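Side-chain contact in SrtE1 (Streptomyces coelicolor, PDB 5CUW), which anchors surface proteins to the cell wall as a class E sortase, a transpeptidase that prefers Leu-Ala-x-Thr-Gly to Leu-Pro-x-Thr-Gly sorting signals: residues Pro154-Thr159 against Val180-Arg185. Numbering follows the deposited sequence.
Sequences PGRYIT and VEERPR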
loop_
_atom_site.group_PDB
_atom_site.type_symbol
_atom_site.label_atom_id
_atom_site.label_comp_id
_atom_site.label_asym_id
_atom_site.label_seq_id
_atom_site.Cartn_x
_atom_site.Cartn_y
_atom_site.Cartn_z
ATOM N N PRO A 154 12.564 -13.623 1.894
ATOM C CA PRO A 154 12.607 -12.227 2.330
ATOM C C PRO A 154 12.946 -11.245 1.196
ATOM O O PRO A 154 13.835 -11.481 0.375
ATOM C CB PRO A 154 13.707 -12.219 3.408
ATOM C CG PRO A 154 14.441 -13.504 3.250
ATOM C CD PRO A 154 13.483 -14.486 2.658
ATOM N N GLY A 155 12.212 -10.148 1.158
ATOM C CA GLY A 155 12.533 -9.047 0.267
ATOM C C GLY A 155 11.925 -7.772 0.809
ATOM O O GLY A 155 11.521 -7.724 1.972
ATOM N N ARG A 156 11.868 -6.737 -0.026
ATOM C CA ARG A 156 11.257 -5.469 0.361
ATOM C C ARG A 156 9.962 -5.273 -0.413
ATOM O O ARG A 156 9.978 -4.972 -1.605
ATOM C CB ARG A 156 12.217 -4.306 0.112
ATOM C CG ARG A 156 13.533 -4.451 0.886
ATOM C CD ARG A 156 14.536 -3.369 0.491
ATOM N NE ARG A 156 14.336 -2.120 1.220
ATOM C CZ ARG A 156 15.140 -1.074 1.106
ATOM N NH1 ARG A 156 16.169 -1.130 0.276
ATOM N NH2 ARG A 156 14.917 0.024 1.811
ATOM N N TYR A 157 8.843 -5.451 0.272
ATOM C CA TYR A 157 7.547 -5.475 -0.385
ATOM C C TYR A 157 6.573 -4.400 0.080
ATOM O O TYR A 157 6.746 -3.742 1.115
ATOM C CB TYR A 157 6.901 -6.853 -0.182
ATOM C CG TYR A 157 7.811 -8.036 -0.479
ATOM C CD1 TYR A 157 8.299 -8.265 -1.759
ATOM C CD2 TYR A 157 8.157 -8.936 0.523
ATOM C CE1 TYR A 157 9.097 -9.362 -2.038
ATOM C CE2 TYR A 157 8.970 -10.027 0.260
ATOM C CZ TYR A 157 9.438 -10.232 -1.011
ATOM O OH TYR A 157 10.241 -11.318 -1.258
ATOM N N ILE A 158 5.529 -4.235 -0.716
ATOM C CA ILE A 158 4.428 -3.376 -0.356
ATOM C C ILE A 158 3.135 -4.144 -0.584
ATOM O O ILE A 158 3.025 -4.970 -1.521
ATOM C CB ILE A 158 4.458 -2.026 -1.158
ATOM C CG1 ILE A 158 3.420 -1.047 -0.596
ATOM C CG2 ILE A 158 4.288 -2.288 -2.669
ATOM C CD1 ILE A 158 3.586 0.411 -1.027
ATOM N N THR A 159 2.171 -3.918 0.303
ATOM C CA THR A 159 0.863 -4.552 0.191
ATOM C C THR A 159 -0.219 -3.481 0.229
ATOM O O THR A 159 -0.256 -2.673 1.151
ATOM C CB THR A 159 0.610 -5.564 1.329
ATOM O OG1 THR A 159 1.718 -6.462 1.415
ATOM C CG2 THR A 159 -0.681 -6.354 1.073
ATOM N N VAL A 180 12.171 -1.594 -6.335
ATOM C CA VAL A 180 13.169 -1.614 -7.396
ATOM C C VAL A 180 14.173 -0.464 -7.280
ATOM O O VAL A 180 15.250 -0.539 -7.867
ATOM C CB VAL A 180 12.507 -1.584 -8.794
ATOM C CG1 VAL A 180 11.652 -2.830 -8.980
ATOM C CG2 VAL A 180 11.662 -0.342 -8.958
ATOM N N GLU A 181 13.833 0.580 -6.522
ATOM C CA GLU A 181 14.734 1.721 -6.339
ATOM C C GLU A 181 14.520 2.391 -4.979
ATOM O O GLU A 181 13.392 2.605 -4.547
ATOM C CB GLU A 181 14.555 2.768 -7.459
ATOM C CG GLU A 181 15.623 3.869 -7.410
ATOM C CD GLU A 181 15.438 5.000 -8.437
ATOM O OE1 GLU A 181 14.417 5.025 -9.165
ATOM O OE2 GLU A 181 16.332 5.877 -8.503
ATOM N N GLU A 182 15.616 2.682 -4.294
ATOM C CA GLU A 182 15.585 3.514 -3.098
ATOM C C GLU A 182 16.393 4.748 -3.448
ATOM O O GLU A 182 17.608 4.667 -3.632
ATOM C CB GLU A 182 16.158 2.776 -1.879
ATOM C CG GLU A 182 16.201 3.608 -0.604
ATOM C CD GLU A 182 16.775 2.843 0.588
ATOM O OE1 GLU A 182 17.125 1.656 0.424
ATOM O OE2 GLU A 182 16.882 3.432 1.686
ATOM N N ARG A 183 15.714 5.883 -3.570
ATOM C CA ARG A 183 16.319 7.082 -4.147
ATOM C C ARG A 183 16.319 8.271 -3.187
ATOM O O ARG A 183 15.259 8.725 -2.749
ATOM C CB ARG A 183 15.584 7.454 -5.437
ATOM C CG ARG A 183 16.142 8.665 -6.168
ATOM C CD ARG A 183 15.298 8.960 -7.396
ATOM N NE ARG A 183 15.934 9.933 -8.277
ATOM C CZ ARG A 183 16.710 9.607 -9.303
ATOM N NH1 ARG A 183 16.941 8.329 -9.580
ATOM N NH2 ARG A 183 17.248 10.556 -10.056
ATOM N N PRO A 184 17.514 8.777 -2.855
ATOM C CA PRO A 184 17.649 9.956 -1.995
ATOM C C PRO A 184 16.943 11.141 -2.612
ATOM O O PRO A 184 17.029 11.347 -3.827
ATOM C CB PRO A 184 19.161 10.200 -1.942
ATOM C CG PRO A 184 19.773 8.921 -2.349
ATOM C CD PRO A 184 18.821 8.284 -3.317
ATOM N N ARG A 185 16.256 11.910 -1.778
ATOM C CA ARG A 185 15.485 13.048 -2.247
ATOM C C ARG A 185 16.371 14.049 -2.992
ATOM O O ARG A 185 15.913 14.755 -3.892
ATOM C CB ARG A 185 14.788 13.726 -1.069
ATOM C CG ARG A 185 13.883 14.868 -1.479
ATOM C CD ARG A 185 12.956 15.295 -0.353
ATOM N NE ARG A 185 11.867 16.127 -0.860
ATOM C CZ ARG A 185 10.701 15.645 -1.277
ATOM N NH1 ARG A 185 10.469 14.341 -1.233
ATOM N NH2 ARG A 185 9.766 16.467 -1.727
#
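The guanidinium of Arg-156 presents its edge, the one carrying NH1 and NH2, to a single carboxylate oxygen of Glu-182, and neither of its faces is used in this contact. The two planar groups are turned 76° against each other, so they cannot pair side by side with two parallel bonds. Instead OE1 of Glu-182 sits between the two terminal nitrogens and close to the guanidinium plane. The salt bridge runs from Arg-156 NH1 to Glu-182 OE1 at 2.9 Å, with an angle of 149° at the hydrogen. Arg-156 NH2 adds a weak second bond to the same Glu-182 OE1 at 3.1 Å. On the carboxylate, NH1 comes from the anti side and lies well out of the plane.

Glu-182 reaches across with CG anti to its backbone N and a straight chain beyond. Arg-156 bends at chi3 (84°), and the two side chains cross at about a right angle. Each group has further partners: Lys-85 makes a second salt bridge to Glu-182 OE1, gathering positive charge around that oxygen, while NH2 of Arg-156 also donates to the carbonyl of Pro-82, which helps fix the guanidinium's rotation.

Within 180-185, Arg-183 NH1 makes a salt bridge of 2.7 Å to Glu-181 OE2, using the syn lone pair of that oxygen, which lies in the guanidinium plane. A classic beta bulge in strand 171-184 places Val-180 and Glu-181 together opposite Val-124 of strand 121-134.

Away from the probable active-site residues His-94, Cys-163 and Arg-172, this surface ion pair links the beginning of strand 156-164 to the end of strand 171-184, thus bridging the open end of an antiparallel beta hairpin in the sortase beta barrel.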